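Local coordinates for protein CRISPR-associated endoribonuclease Cse3 (Thermus thermophilus, PDB 2Y8Y) that cleaves CRISPR repeat transcripts as an endoribonuclease and keeps hold of the processed crRNA in antiviral defence, at residues R104-K109 against V200-A205. Sequence-based numbering, arbitrary orientation.
Sequences RANPAK and VGPGKA. With nucleotides of chain B.
Ala105 brings its CB to 4.3 Å from the O of Val200, and both residues also pack on Trp129 of helix 123-136. Asn106 makes most of the contact on the strand side, against Pro202, which buries the most surface of any residue here. A water accepts the N-H of Asn106 and donates to Val200 O and Pro202 O, at 2.8 Å each, and so bridges the two backbones. No direct hydrogen bond joins the segments. With CG anti to the backbone N (chi1 176°), the Asn106 side chain crosses that of Pro202 at about a right angle, and OD1 comes to 3.4 Å from Pro202 CG. The Asn106 backbone O is just as near Pro202 CD. ND2 donates to Gln176 O, which helps fix the amide. Residues 104-109 span a break in strand 98-110, and residues 200-205 form part of the glycine-containing loop between helix 189-198 and strand 211-214 of this ferredoxin-like protein. Ala108 CB meets Pro202 CG at 4.1 Å, next to Arg117. Next along the strand, Lys109 NZ donates a hydrogen bond to OP1 of G12 of chain B, at 2.6 Å. On the loop, the Lys204 chain bends at its end (chi4 78°), and NZ donates both to Gly201 O, from above the carbonyl plane, and to OP2 of G16 of chain B.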
loop_
_atom_site.group_PDB
_atom_site.type_symbol
_atom_site.label_atom_id
_atom_site.label_comp_id
_atom_site.label_asym_id
_atom_site.label_seq_id
_atom_site.Cartn_x
_atom_site.Cartn_y
_atom_site.Cartn_z
ATOM N N ARG A 104 -5.173 1.456 0.216
ATOM C CA ARG A 104 -5.933 0.490 -0.558
ATOM C C ARG A 104 -5.613 -0.882 0.013
ATOM O O ARG A 104 -4.461 -1.311 -0.025
ATOM C CB ARG A 104 -5.526 0.544 -2.031
ATOM C CG ARG A 104 -6.590 -0.052 -2.945
ATOM C CD ARG A 104 -6.133 -0.113 -4.400
ATOM N NE ARG A 104 -7.264 -0.382 -5.279
ATOM C CZ ARG A 104 -7.159 -0.626 -6.577
ATOM N NH1 ARG A 104 -5.963 -0.660 -7.153
ATOM N NH2 ARG A 104 -8.257 -0.851 -7.293
ATOM N N ALA A 105 -6.625 -1.561 0.554
ATOM C CA ALA A 105 -6.401 -2.759 1.363
ATOM C C ALA A 105 -7.348 -3.879 1.004
ATOM O O ALA A 105 -8.290 -3.688 0.248
ATOM C CB ALA A 105 -6.579 -2.434 2.825
ATOM N N ASN A 106 -7.063 -5.048 1.575
ATOM C CA ASN A 106 -7.917 -6.231 1.462
ATOM C C ASN A 106 -8.367 -6.629 2.861
ATOM O O ASN A 106 -7.775 -7.518 3.468
ATOM C CB ASN A 106 -7.120 -7.359 0.789
ATOM C CG ASN A 106 -7.868 -8.681 0.712
ATOM O OD1 ASN A 106 -7.319 -9.723 1.077
ATOM N ND2 ASN A 106 -9.102 -8.656 0.204
ATOM N N PRO A 107 -9.395 -5.948 3.398
ATOM C CA PRO A 107 -9.841 -6.286 4.754
ATOM C C PRO A 107 -10.267 -7.745 4.807
ATOM O O PRO A 107 -11.050 -8.195 3.966
ATOM C CB PRO A 107 -11.031 -5.340 4.989
ATOM C CG PRO A 107 -10.788 -4.170 4.025
ATOM C CD PRO A 107 -10.175 -4.838 2.816
ATOM N N ALA A 108 -9.752 -8.483 5.786
ATOM C CA ALA A 108 -9.894 -9.932 5.802
ATOM C C ALA A 108 -9.845 -10.471 7.215
ATOM O O ALA A 108 -9.477 -9.764 8.155
ATOM C CB ALA A 108 -8.781 -10.583 4.953
ATOM N N LYS A 109 -10.256 -11.722 7.354
ATOM C CA LYS A 109 -10.104 -12.482 8.593
ATOM C C LYS A 109 -9.766 -13.910 8.217
ATOM O O LYS A 109 -10.055 -14.358 7.103
ATOM C CB LYS A 109 -11.403 -12.465 9.402
ATOM C CG LYS A 109 -12.533 -13.231 8.725
ATOM C CD LYS A 109 -13.885 -13.012 9.383
ATOM C CE LYS A 109 -13.976 -13.658 10.738
ATOM N NZ LYS A 109 -15.392 -13.621 11.219
ATOM N N VAL A 200 -0.090 -2.659 5.505
ATOM C CA VAL A 200 -1.266 -3.067 6.282
ATOM C C VAL A 200 -2.164 -4.055 5.529
ATOM O O VAL A 200 -2.873 -3.687 4.582
ATOM C CB VAL A 200 -2.100 -1.840 6.681
ATOM C CG1 VAL A 200 -3.294 -2.265 7.531
ATOM C CG2 VAL A 200 -1.234 -0.846 7.452
ATOM N N GLY A 201 -2.156 -5.305 5.981
ATOM C CA GLY A 201 -3.086 -6.305 5.466
ATOM C C GLY A 201 -2.551 -7.100 4.286
ATOM O O GLY A 201 -1.456 -6.838 3.781
ATOM N N PRO A 202 -3.324 -8.085 3.823
ATOM C CA PRO A 202 -2.893 -8.978 2.751
ATOM C C PRO A 202 -2.877 -8.309 1.377
ATOM O O PRO A 202 -3.332 -7.175 1.218
ATOM C CB PRO A 202 -3.901 -10.139 2.815
ATOM C CG PRO A 202 -5.054 -9.649 3.623
ATOM C CD PRO A 202 -4.654 -8.413 4.367
ATOM N N GLY A 203 -2.332 -9.018 0.394
ATOM C CA GLY A 203 -2.267 -8.499 -0.964
ATOM C C GLY A 203 -1.114 -7.551 -1.242
ATOM O O GLY A 203 -1.166 -6.796 -2.213
ATOM N N LYS A 204 -0.080 -7.572 -0.403
ATOM C CA LYS A 204 1.051 -6.655 -0.584
ATOM C C LYS A 204 1.771 -6.873 -1.914
ATOM O O LYS A 204 2.363 -5.933 -2.473
ATOM C CB LYS A 204 2.028 -6.755 0.595
ATOM C CG LYS A 204 1.444 -6.220 1.876
ATOM C CD LYS A 204 2.450 -6.350 3.012
ATOM C CE LYS A 204 1.862 -5.986 4.361
ATOM N NZ LYS A 204 1.014 -7.072 4.956
ATOM N N ALA A 205 1.725 -8.091 -2.434
ATOM C CA ALA A 205 2.339 -8.378 -3.730
ATOM C C ALA A 205 1.365 -8.144 -4.888
ATOM O O ALA A 205 1.588 -8.629 -6.011
ATOM C CB ALA A 205 2.867 -9.811 -3.760
ATOM P P G B 16 4.107 -9.514 4.898
ATOM O OP1 G B 16 5.015 -8.404 4.523
ATOM O OP2 G B 16 2.632 -9.294 4.831
ATOM O "O5'" G B 16 4.464 -10.821 4.076
ATOM C "C5'" G B 16 5.803 -11.268 3.956
ATOM C "C4'" G B 16 5.882 -12.546 3.159
ATOM O "O4'" G B 16 5.072 -13.574 3.783
ATOM C "C3'" G B 16 5.349 -12.490 1.736
ATOM O "O3'" G B 16 6.249 -11.874 0.838
ATOM C "C2'" G B 16 5.104 -13.961 1.439
ATOM O "O2'" G B 16 6.331 -14.633 1.197
ATOM C "C1'" G B 16 4.551 -14.435 2.779
ATOM N N9 G B 16 3.080 -14.359 2.799
ATOM C C8 G B 16 2.278 -13.409 3.390
ATOM N N7 G B 16 1.009 -13.645 3.181
ATOM C C5 G B 16 0.981 -14.795 2.396
ATOM C C6 G B 16 -0.116 -15.517 1.861
ATOM O O6 G B 16 -1.331 -15.286 1.971
ATOM N N1 G B 16 0.305 -16.620 1.134
ATOM C C2 G B 16 1.616 -16.992 0.954
ATOM N N2 G B 16 1.827 -18.100 0.218
ATOM N N3 G B 16 2.648 -16.322 1.448
ATOM C C4 G B 16 2.257 -15.246 2.157
ATOM P P G B 12 -14.265 -16.494 13.415
ATOM O OP1 G B 12 -14.928 -15.171 13.269
ATOM O OP2 G B 12 -14.117 -17.352 12.224
ATOM O "O5'" G B 12 -12.863 -16.311 14.132
ATOM C "C5'" G B 12 -11.789 -15.686 13.461
ATOM C "C4'" G B 12 -10.654 -15.424 14.403
ATOM O "O4'" G B 12 -10.086 -16.681 14.840
ATOM C "C3'" G B 12 -9.469 -14.682 13.831
ATOM O "O3'" G B 12 -9.701 -13.297 13.734
ATOM C "C2'" G B 12 -8.375 -15.046 14.821
ATOM O "O2'" G B 12 -8.548 -14.330 16.033
ATOM C "C1'" G B 12 -8.708 -16.509 15.085
ATOM N N9 G B 12 -7.962 -17.417 14.207
ATOM C C8 G B 12 -8.413 -18.092 13.099
ATOM N N7 G B 12 -7.491 -18.841 12.559
ATOM C C5 G B 12 -6.386 -18.656 13.390
ATOM C C6 G B 12 -5.093 -19.218 13.332
ATOM O O6 G B 12 -4.652 -20.024 12.501
ATOM N N1 G B 12 -4.292 -18.734 14.372
ATOM C C2 G B 12 -4.675 -17.856 15.354
ATOM N N2 G B 12 -3.761 -17.519 16.285
ATOM N N3 G B 12 -5.883 -17.331 15.419
ATOM C C4 G B 12 -6.664 -17.780 14.410
ATOM P P U B 13 -8.846 -12.397 12.731
ATOM O OP1 U B 13 -9.511 -11.074 12.680
ATOM O OP2 U B 13 -8.656 -13.145 11.480
ATOM O "O5'" U B 13 -7.435 -12.278 13.452
ATOM C "C5'" U B 13 -7.264 -11.507 14.620
ATOM C "C4'" U B 13 -5.846 -11.601 15.102
ATOM O "O4'" U B 13 -5.544 -12.971 15.473
ATOM C "C3'" U B 13 -4.778 -11.289 14.075
ATOM O "O3'" U B 13 -4.630 -9.910 13.828
ATOM C "C2'" U B 13 -3.555 -11.955 14.691
ATOM O "O2'" U B 13 -3.108 -11.231 15.832
ATOM C "C1'" U B 13 -4.186 -13.257 15.168
ATOM N N1 U B 13 -4.137 -14.280 14.107
ATOM C C2 U B 13 -2.970 -15.003 13.997
ATOM O O2 U B 13 -2.023 -14.837 14.745
ATOM N N3 U B 13 -2.923 -15.933 12.993
ATOM C C4 U B 13 -3.934 -16.186 12.082
ATOM O O4 U B 13 -3.743 -17.048 11.229
ATOM C C5 U B 13 -5.110 -15.378 12.234
ATOM C C6 U B 13 -5.178 -14.464 13.212
HETATM O O HOH W 1 -4.394 -4.996 2.605
#